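Local atomic coordinates of tyrosinase (Aspergillus oryzae, PDB entry 6JU8), a protein that probably oxidises L-tyrosine and L-dopa to L-dopaquinone with molecular oxygen at a dinuclear copper centre, a step of melanin biosynthesis. Residues A[404-410]-A[423-427]; A[98-104]-A[328-332]. The protein carries 1 engineered substitution. One frame throughout, in Å; residues are numbered along the deposited sequence.

Contact 1: residues A[404-410]-A[423-427]; sequences KDDDLRP and FFRSD
Residues 404-410 and 423-427 run roughly antiparallel (end-to-end directions 151° apart), with CA pairs Asp407-Arg425 at 5.2 Å and Leu408-Phe424 at 5.3 Å. One backbone hydrogen bond joins them, Leu408 N to Phe424 O (2.8 Å); Leu408 (phi/psi -91/70) centres an inverse gamma turn, and a cis peptide precedes Pro410. Water 1 donates to Lys404 O and Asp406 O (both 2.7 Å) and accepts from Ser426 N (2.9 Å); water 2 links Asp427 N to Lys404 O (2.8 Å each). Ser426 OG is hydrogen-bonded to Thr105 OG1, Asp427 OD1 to Trp394 NE1. Arg425 salt-bridges Asp407 OD1 through NE (2.7 Å) and, weakly, NH2 (3.0 Å); water 3 connects that OD1 (2.8 Å) to Phe423 O (3.0 Å). Lys404 NZ salt-bridges Asp427 OD2 (2.8 Å) and Asp405 OD1 (3.1 Å), a three-residue network. Arg409 CG lies 3.7 Å from the Phe423 ring centroid (CH-pi). Leu408 and Phe424 pack on Val109 of helix 103-129. Both segments continue the antiparallel hairpin of strands 412-415 and 420-423, Phe424 backbone-bonded to Phe411.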
ATOM      1  N   LYS A 404     -27.150  -4.519  32.592  1.00 13.32           N
ATOM      2  CA  LYS A 404     -27.335  -3.073  32.604  1.00 13.40           C
ATOM      3  C   LYS A 404     -26.361  -2.410  33.565  1.00 13.13           C
ATOM      4  O   LYS A 404     -25.816  -1.344  33.282  1.00 14.20           O
ATOM      5  CB  LYS A 404     -28.796  -2.708  32.952  1.00 13.11           C
ATOM      6  CG  LYS A 404     -29.048  -1.210  32.773  1.00 15.78           C
ATOM      7  CD  LYS A 404     -30.496  -0.807  32.974  1.00 19.17           C
ATOM      8  CE  LYS A 404     -30.852  -0.841  34.444  1.00 23.77           C
ATOM      9  NZ  LYS A 404     -30.216   0.260  35.221  1.00 25.59           N
ATOM     10  N   ASP A 405     -26.138  -2.999  34.731  1.00 13.90           N
ATOM     11  CA  ASP A 405     -25.359  -2.332  35.771  1.00 15.49           C
ATOM     12  C   ASP A 405     -23.902  -2.740  35.799  1.00 16.51           C
ATOM     13  O   ASP A 405     -23.193  -2.458  36.774  1.00 19.48           O
ATOM     14  CB  ASP A 405     -26.041  -2.582  37.128  1.00 18.61           C
ATOM     15  CG  ASP A 405     -27.390  -1.875  37.211  1.00 23.43           C
ATOM     16  OD1 ASP A 405     -27.619  -0.834  36.543  1.00 26.78           O
ATOM     17  OD2 ASP A 405     -28.280  -2.353  37.937  1.00 32.91           O
ATOM     18  N   ASP A 406     -23.409  -3.362  34.724  1.00 13.32           N
ATOM     19  CA  ASP A 406     -22.000  -3.740  34.718  1.00 13.11           C
ATOM     20  C   ASP A 406     -21.084  -2.519  34.741  1.00 13.71           C
ATOM     21  O   ASP A 406     -21.288  -1.551  33.992  1.00 13.62           O
ATOM     22  CB  ASP A 406     -21.663  -4.531  33.447  1.00 14.08           C
ATOM     23  CG  ASP A 406     -22.216  -5.937  33.403  1.00 16.31           C
ATOM     24  OD1 ASP A 406     -22.819  -6.428  34.374  1.00 19.61           O
ATOM     25  OD2 ASP A 406     -22.023  -6.588  32.348  1.00 18.10           O
ATOM     26  N   ASP A 407     -20.021  -2.575  35.548  1.00 13.72           N
ATOM     27  CA  ASP A 407     -18.971  -1.569  35.446  1.00 12.72           C
ATOM     28  C   ASP A 407     -18.279  -1.682  34.092  1.00 12.14           C
ATOM     29  O   ASP A 407     -17.827  -2.759  33.677  1.00 13.92           O
ATOM     30  CB  ASP A 407     -17.934  -1.829  36.554  1.00 15.18           C
ATOM     31  CG  ASP A 407     -18.373  -1.347  37.922  1.00 16.86           C
ATOM     32  OD1 ASP A 407     -19.284  -0.511  38.042  1.00 19.71           O
ATOM     33  OD2 ASP A 407     -17.790  -1.884  38.888  1.00 22.14           O
ATOM     34  N   LEU A 408     -18.156  -0.565  33.403  1.00 11.82           N
ATOM     35  CA  LEU A 408     -17.456  -0.523  32.115  1.00 10.64           C
ATOM     36  C   LEU A 408     -15.994  -0.202  32.352  1.00 10.36           C
ATOM     37  O   LEU A 408     -15.452   0.855  32.027  1.00 11.74           O
ATOM     38  CB  LEU A 408     -18.144   0.500  31.214  1.00 11.47           C
ATOM     39  CG  LEU A 408     -19.627   0.273  30.960  1.00 10.54           C
ATOM     40  CD1 LEU A 408     -20.223   1.436  30.169  1.00 11.45           C
ATOM     41  CD2 LEU A 408     -19.861  -1.043  30.235  1.00 12.80           C
ATOM     42  N   ARG A 409     -15.317  -1.195  32.951  1.00 12.69           N
ATOM     43  CA  ARG A 409     -13.885  -1.098  33.232  1.00 11.48           C
ATOM     44  C   ARG A 409     -13.130  -0.951  31.922  1.00 10.17           C
ATOM     45  O   ARG A 409     -13.519  -1.576  30.924  1.00 11.51           O
ATOM     46  CB  ARG A 409     -13.435  -2.364  33.981  1.00 12.52           C
ATOM     47  CG  ARG A 409     -14.103  -2.520  35.351  1.00 16.76           C
ATOM     48  CD  ARG A 409     -13.496  -3.698  36.125  1.00 24.68           C
ATOM     49  NE  ARG A 409     -12.964  -4.685  35.195  1.00 32.25           N
ATOM     50  CZ  ARG A 409     -11.803  -5.313  35.300  1.00 34.30           C
ATOM     51  NH1 ARG A 409     -11.403  -6.193  34.387  1.00 34.77           N
ATOM     52  NH2 ARG A 409     -11.012  -5.064  36.344  1.00 38.77           N
ATOM     53  N   PRO A 410     -12.051  -0.185  31.862  1.00 11.49           N
ATOM     54  CA  PRO A 410     -11.378   0.476  32.968  1.00 11.43           C
ATOM     55  C   PRO A 410     -11.685   1.956  33.116  1.00 10.72           C
ATOM     56  O   PRO A 410     -10.882   2.718  33.676  1.00 13.96           O
ATOM     57  CB  PRO A 410      -9.910   0.300  32.503  1.00 11.61           C
ATOM     58  CG  PRO A 410     -10.014   0.662  31.042  1.00 12.01           C
ATOM     59  CD  PRO A 410     -11.282  -0.037  30.597  1.00 11.76           C
ATOM     60  N   PHE A 423     -16.476   3.617  38.290  1.00 13.65           N
ATOM     61  CA  PHE A 423     -16.484   3.226  36.876  1.00 12.83           C
ATOM     62  C   PHE A 423     -17.727   3.759  36.176  1.00 13.05           C
ATOM     63  O   PHE A 423     -18.814   3.826  36.776  1.00 14.75           O
ATOM     64  CB  PHE A 423     -16.442   1.708  36.754  1.00 13.80           C
ATOM     65  CG  PHE A 423     -15.091   1.116  37.074  1.00 13.98           C
ATOM     66  CD1 PHE A 423     -13.976   1.468  36.311  1.00 13.19           C
ATOM     67  CD2 PHE A 423     -14.939   0.212  38.108  1.00 16.77           C
ATOM     68  CE1 PHE A 423     -12.744   0.901  36.586  1.00 15.41           C
ATOM     69  CE2 PHE A 423     -13.706  -0.341  38.379  1.00 20.79           C
ATOM     70  CZ  PHE A 423     -12.591  -0.003  37.627  1.00 19.21           C
ATOM     71  N   PHE A 424     -17.610   4.043  34.885  1.00 13.02           N
ATOM     72  CA  PHE A 424     -18.780   4.213  34.028  1.00 12.42           C
ATOM     73  C   PHE A 424     -19.710   3.003  34.088  1.00 12.43           C
ATOM     74  O   PHE A 424     -19.281   1.861  34.230  1.00 13.94           O
ATOM     75  CB  PHE A 424     -18.361   4.420  32.570  1.00 12.97           C
ATOM     76  CG  PHE A 424     -18.116   5.861  32.183  1.00 13.63           C
ATOM     77  CD1 PHE A 424     -16.901   6.497  32.394  1.00 15.23           C
ATOM     78  CD2 PHE A 424     -19.142   6.582  31.584  1.00 14.62           C
ATOM     79  CE1 PHE A 424     -16.704   7.821  32.015  1.00 15.79           C
ATOM     80  CE2 PHE A 424     -18.965   7.906  31.218  1.00 15.73           C
ATOM     81  CZ  PHE A 424     -17.746   8.515  31.440  1.00 17.43           C
ATOM     82  N   ARG A 425     -21.001   3.278  33.951  1.00 12.75           N
ATOM     83  CA  ARG A 425     -22.060   2.298  33.757  1.00 14.03           C
ATOM     84  C   ARG A 425     -22.859   2.704  32.525  1.00 11.95           C
ATOM     85  O   ARG A 425     -22.855   3.881  32.157  1.00 12.95           O
ATOM     86  CB  ARG A 425     -22.975   2.197  34.991  1.00 17.94           C
ATOM     87  CG  ARG A 425     -22.175   1.686  36.189  1.00 22.67           C
ATOM     88  CD  ARG A 425     -22.829   0.508  36.867  1.00 27.71           C
ATOM     89  NE  ARG A 425     -21.941  -0.008  37.915  1.00 28.16           N
ATOM     90  CZ  ARG A 425     -22.361  -0.213  39.154  1.00 27.55           C
ATOM     91  NH1 ARG A 425     -23.637   0.050  39.432  1.00 42.85           N
ATOM     92  NH2 ARG A 425     -21.542  -0.677  40.082  1.00 33.95           N
ATOM     93  N   SER A 426     -23.558   1.761  31.915  1.00 11.16           N
ATOM     94  CA  SER A 426     -24.250   2.022  30.665  1.00 10.82           C
ATOM     95  C   SER A 426     -25.244   3.158  30.799  1.00 11.22           C
ATOM     96  O   SER A 426     -25.345   3.999  29.892  1.00 12.29           O
ATOM     97  CB  SER A 426     -24.966   0.736  30.208  1.00 10.93           C
ATOM     98  OG  SER A 426     -23.988  -0.228  29.806  1.00 11.60           O
ATOM     99  N   ASP A 427     -25.989   3.238  31.920  1.00 12.26           N
ATOM    100  CA  ASP A 427     -26.972   4.323  32.022  1.00 12.02           C
ATOM    101  C   ASP A 427     -26.311   5.694  31.995  1.00 12.51           C
ATOM    102  O   ASP A 427     -26.953   6.676  31.611  1.00 14.69           O
ATOM    103  CB  ASP A 427     -27.767   4.168  33.317  1.00 15.81           C
ATOM    104  CG  ASP A 427     -28.877   3.155  33.230  1.00 17.44           C
ATOM    105  OD1 ASP A 427     -29.311   2.812  32.122  1.00 19.23           O
ATOM    106  OD2 ASP A 427     -29.383   2.717  34.271  1.00 20.40           O
TER
HETATM  107  O   HOH W   1     -23.268  -1.064  32.289  1.00 13.41           O
HETATM  108  O   HOH W   2     -26.205   1.352  34.016  1.00 14.01           O
HETATM  109  O   HOH W   3     -19.393   2.106  39.124  1.00 28.59           O

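Contact 2: residues A[98-104]-A[328-332]; sequences HNNYTFP and LEAIH. With CU (copper (II) ion), chain C; CU (copper (II) ion), chain D.
Phe103 (chi1 t, 159°) lays one ring face over the side chain of Glu329, whose CG stands 3.8 Å from the ring centroid in a CH-pi contact, while the edge of the Phe103 ring points at the face of His332: centroids 4.6 Å apart, planes at 59°, an edge-to-face pair with Phe103 CE1 3.5 Å from His332 CE1. Leu328 CD2 lies at the edge of the Phe103 ring, 4.0 Å from Phe103 CE2, and 3.9 Å from Pro104 CG. Residues 328-332 are helical; a type I turn from Asn100 to Phe103 (Phe103 N to Asn100 O, 2.9 Å) leads from loop 98-102 into helix 103-129. The nearest CA atoms, of Phe103 and Glu329, are 7.4 Å apart. Glu329, extended (chi1 and chi2 t), accepts from Asn99 N at OE2 (2.6 Å, 174°); OE1 is hydrogen-bonded to Ser303 OG and Thr304 N. Asn99 OD1 bonds Thr304 OG1. His332 ND1 donates to Glu329 O (3.1 Å), consistent with orienting NE2 toward copper. His98 NE2 binds the chain C copper (2.2 Å), with His71 and His107; His332 NE2 binds the chain D copper (2.2 Å), with His336 and His376. Water 4 O lies 1.9 Å from the chain C ion and 2.3 Å from the chain D ion. In this type 3 centre, Glu329 and Phe103 thus link the surroundings of both ions, consistent with fixing the two ligands relative to each other.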
ATOM      1  N   HIS A  98     -17.141  -7.630  23.976  1.00  9.52           N
ATOM      2  CA  HIS A  98     -17.665  -8.253  22.766  1.00  9.94           C
ATOM      3  C   HIS A  98     -18.619  -9.370  23.156  1.00  9.29           C
ATOM      4  O   HIS A  98     -18.423 -10.014  24.202  1.00 11.12           O
ATOM      5  CB  HIS A  98     -16.516  -8.771  21.877  1.00 13.03           C
ATOM      6  CG  HIS A  98     -15.638  -7.639  21.432  1.00 15.54           C
ATOM      7  ND1 HIS A  98     -14.341  -7.510  21.889  1.00 15.69           N
ATOM      8  CD2 HIS A  98     -15.845  -6.579  20.613  1.00 24.59           C
ATOM      9  CE1 HIS A  98     -13.793  -6.449  21.338  1.00 18.40           C
ATOM     10  NE2 HIS A  98     -14.681  -5.832  20.574  1.00 20.63           N
ATOM     11  N   ASN A  99     -19.631  -9.584  22.338  1.00  9.75           N
ATOM     12  CA  ASN A  99     -20.616 -10.654  22.565  1.00  9.66           C
ATOM     13  C   ASN A  99     -21.302 -10.464  23.911  1.00 10.89           C
ATOM     14  O   ASN A  99     -21.594 -11.431  24.619  1.00 11.62           O
ATOM     15  CB  ASN A  99     -19.995 -12.053  22.487  1.00 10.78           C
ATOM     16  CG  ASN A  99     -21.039 -13.130  22.297  1.00 13.03           C
ATOM     17  OD1 ASN A  99     -21.960 -13.000  21.487  1.00 13.59           O
ATOM     18  ND2 ASN A  99     -20.940 -14.223  23.062  1.00 13.64           N
ATOM     19  N   ASN A 100     -21.588  -9.213  24.269  1.00  9.87           N
ATOM     20  CA  ASN A 100     -22.531  -8.926  25.351  1.00  9.89           C
ATOM     21  C   ASN A 100     -23.274  -7.642  25.042  1.00  9.76           C
ATOM     22  O   ASN A 100     -22.832  -6.844  24.207  1.00  9.91           O
ATOM     23  CB  ASN A 100     -21.804  -8.834  26.691  1.00 11.72           C
ATOM     24  CG  ASN A 100     -22.681  -9.130  27.889  1.00 10.62           C
ATOM     25  OD1 ASN A 100     -23.880  -9.422  27.754  1.00 12.31           O
ATOM     26  ND2 ASN A 100     -22.078  -9.053  29.067  1.00 14.20           N
ATOM     27  N   TYR A 101     -24.369  -7.415  25.756  1.00  9.57           N
ATOM     28  CA  TYR A 101     -25.276  -6.303  25.471  1.00  9.51           C
ATOM     29  C   TYR A 101     -24.699  -4.939  25.796  1.00  9.35           C
ATOM     30  O   TYR A 101     -25.238  -3.916  25.381  1.00 10.13           O
ATOM     31  CB  TYR A 101     -26.607  -6.522  26.213  1.00 10.50           C
ATOM     32  CG  TYR A 101     -27.107  -7.925  25.955  1.00  9.53           C
ATOM     33  CD1 TYR A 101     -27.546  -8.273  24.680  1.00 10.63           C
ATOM     34  CD2 TYR A 101     -27.115  -8.891  26.958  1.00 10.34           C
ATOM     35  CE1 TYR A 101     -28.007  -9.554  24.422  1.00 11.07           C
ATOM     36  CE2 TYR A 101     -27.572 -10.168  26.701  1.00 10.66           C
ATOM     37  CZ  TYR A 101     -28.004 -10.496  25.434  1.00 10.92           C
ATOM     38  OH  TYR A 101     -28.463 -11.752  25.113  1.00 13.64           O
ATOM     39  N   THR A 102     -23.603  -4.903  26.551  1.00  9.66           N
ATOM     40  CA  THR A 102     -22.856  -3.674  26.795  1.00  9.70           C
ATOM     41  C   THR A 102     -21.843  -3.391  25.694  1.00  8.12           C
ATOM     42  O   THR A 102     -21.089  -2.424  25.801  1.00 10.01           O
ATOM     43  CB  THR A 102     -22.172  -3.771  28.180  1.00  9.77           C
ATOM     44  OG1 THR A 102     -21.536  -5.060  28.232  1.00 11.68           O
ATOM     45  CG2 THR A 102     -23.159  -3.657  29.338  1.00 12.36           C
ATOM     46  N   PHE A 103     -21.814  -4.178  24.627  1.00  8.95           N
ATOM     47  CA  PHE A 103     -20.910  -3.856  23.508  1.00  9.54           C
ATOM     48  C   PHE A 103     -21.080  -2.417  23.067  1.00  8.81           C
ATOM     49  O   PHE A 103     -20.075  -1.694  22.934  1.00  8.74           O
ATOM     50  CB  PHE A 103     -21.149  -4.867  22.371  1.00 10.00           C
ATOM     51  CG  PHE A 103     -20.677  -4.389  21.021  1.00  8.72           C
ATOM     52  CD1 PHE A 103     -19.316  -4.445  20.703  1.00  9.71           C
ATOM     53  CD2 PHE A 103     -21.574  -3.856  20.090  1.00  9.34           C
ATOM     54  CE1 PHE A 103     -18.839  -3.980  19.494  1.00  9.76           C
ATOM     55  CE2 PHE A 103     -21.089  -3.362  18.882  1.00  8.68           C
ATOM     56  CZ  PHE A 103     -19.729  -3.397  18.603  1.00  8.69           C
ATOM     57  N   PRO A 104     -22.268  -1.882  22.801  1.00  8.17           N
ATOM     58  CA  PRO A 104     -22.317  -0.484  22.322  1.00  9.55           C
ATOM     59  C   PRO A 104     -21.914   0.518  23.380  1.00  8.84           C
ATOM     60  O   PRO A 104     -21.355   1.577  23.045  1.00  9.36           O
ATOM     61  CB  PRO A 104     -23.800  -0.297  21.945  1.00  9.85           C
ATOM     62  CG  PRO A 104     -24.299  -1.700  21.709  1.00  9.68           C
ATOM     63  CD  PRO A 104     -23.595  -2.541  22.758  1.00  8.91           C
ATOM     64  N   LEU A 328     -26.333  -4.978  15.288  1.00  9.07           N
ATOM     65  CA  LEU A 328     -25.263  -4.001  15.187  1.00  7.93           C
ATOM     66  C   LEU A 328     -23.870  -4.614  15.325  1.00  9.04           C
ATOM     67  O   LEU A 328     -22.932  -4.322  14.566  1.00  9.24           O
ATOM     68  CB  LEU A 328     -25.425  -2.973  16.319  1.00  8.76           C
ATOM     69  CG  LEU A 328     -24.324  -1.911  16.419  1.00  8.05           C
ATOM     70  CD1 LEU A 328     -24.529  -0.861  15.330  1.00 10.74           C
ATOM     71  CD2 LEU A 328     -24.336  -1.278  17.803  1.00 10.53           C
ATOM     72  N   GLU A 329     -23.705  -5.502  16.314  1.00  8.44           N
ATOM     73  CA  GLU A 329     -22.378  -6.054  16.576  1.00  8.61           C
ATOM     74  C   GLU A 329     -21.945  -6.959  15.421  1.00  9.07           C
ATOM     75  O   GLU A 329     -20.780  -6.903  15.013  1.00  9.10           O
ATOM     76  CB  GLU A 329     -22.383  -6.840  17.884  1.00 10.30           C
ATOM     77  CG  GLU A 329     -20.999  -7.304  18.303  1.00 10.53           C
ATOM     78  CD  GLU A 329     -20.955  -7.940  19.676  1.00 10.09           C
ATOM     79  OE1 GLU A 329     -21.997  -8.256  20.291  1.00 10.82           O
ATOM     80  OE2 GLU A 329     -19.815  -8.167  20.130  1.00 11.54           O
ATOM     81  N   ALA A 330     -22.859  -7.763  14.896  1.00  9.52           N
ATOM     82  CA  ALA A 330     -22.563  -8.654  13.768  1.00  9.81           C
ATOM     83  C   ALA A 330     -22.164  -7.847  12.542  1.00  8.91           C
ATOM     84  O   ALA A 330     -21.232  -8.202  11.809  1.00  9.75           O
ATOM     85  CB  ALA A 330     -23.787  -9.540  13.504  1.00 11.31           C
ATOM     86  N   ILE A 331     -22.904  -6.774  12.230  1.00  8.90           N
ATOM     87  CA  ILE A 331     -22.514  -5.941  11.091  1.00  8.68           C
ATOM     88  C   ILE A 331     -21.102  -5.406  11.321  1.00  8.64           C
ATOM     89  O   ILE A 331     -20.216  -5.455  10.467  1.00 10.23           O
ATOM     90  CB  ILE A 331     -23.490  -4.780  10.839  1.00  8.99           C
ATOM     91  CG1 ILE A 331     -24.873  -5.301  10.409  1.00 10.14           C
ATOM     92  CG2 ILE A 331     -22.930  -3.814   9.809  1.00 11.01           C
ATOM     93  CD1 ILE A 331     -25.930  -4.221  10.262  1.00 11.34           C
ATOM     94  N   HIS A 332     -20.884  -4.842  12.508  1.00  8.72           N
ATOM     95  CA  HIS A 332     -19.591  -4.295  12.905  1.00  8.10           C
ATOM     96  C   HIS A 332     -18.469  -5.313  12.764  1.00  8.68           C
ATOM     97  O   HIS A 332     -17.359  -4.934  12.364  1.00  8.87           O
ATOM     98  CB  HIS A 332     -19.713  -3.802  14.349  1.00 11.03           C
ATOM     99  CG  HIS A 332     -18.539  -4.025  15.246  1.00  9.78           C
ATOM    100  ND1 HIS A 332     -18.293  -5.221  15.901  1.00 11.13           N
ATOM    101  CD2 HIS A 332     -17.567  -3.175  15.655  1.00  9.40           C
ATOM    102  CE1 HIS A 332     -17.212  -5.087  16.654  1.00 11.00           C
ATOM    103  NE2 HIS A 332     -16.731  -3.842  16.527  1.00 10.19           N
TER
HETATM  104 CU    CU C 501     -14.144  -3.691  20.636  0.51 14.86          CU
HETATM  105 CU    CU D 502     -14.788  -2.870  16.708  0.53 10.87          CU
HETATM  106  O   HOH W   4     -14.140  -3.729  18.709  1.00 22.12           O

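Overall arrangement
Contact 2 is buried in the common central tyrosinase domain and joins residues far apart in sequence, supplying one ligand to each copper; contact 1 lies nearer the surface, its centre about 19 Å from the centre of the chain, against about 13 Å for contact 2, and pairs loops only 13 residues apart. Their chemistry follows: aromatic packing and a single buried carboxylate in 98-104/328-332, several salt bridges and ordered waters in 404-410/423-427. The contacts nevertheless touch, with centres about 15 Å apart: Thr102 CG2 lies 3.6 Å from Ser426 OG. Helix 103-129 is the shared element: contact 2 includes its first residues, while Leu408 packs on its Trp106 and Val109, and Phe424 on Val109.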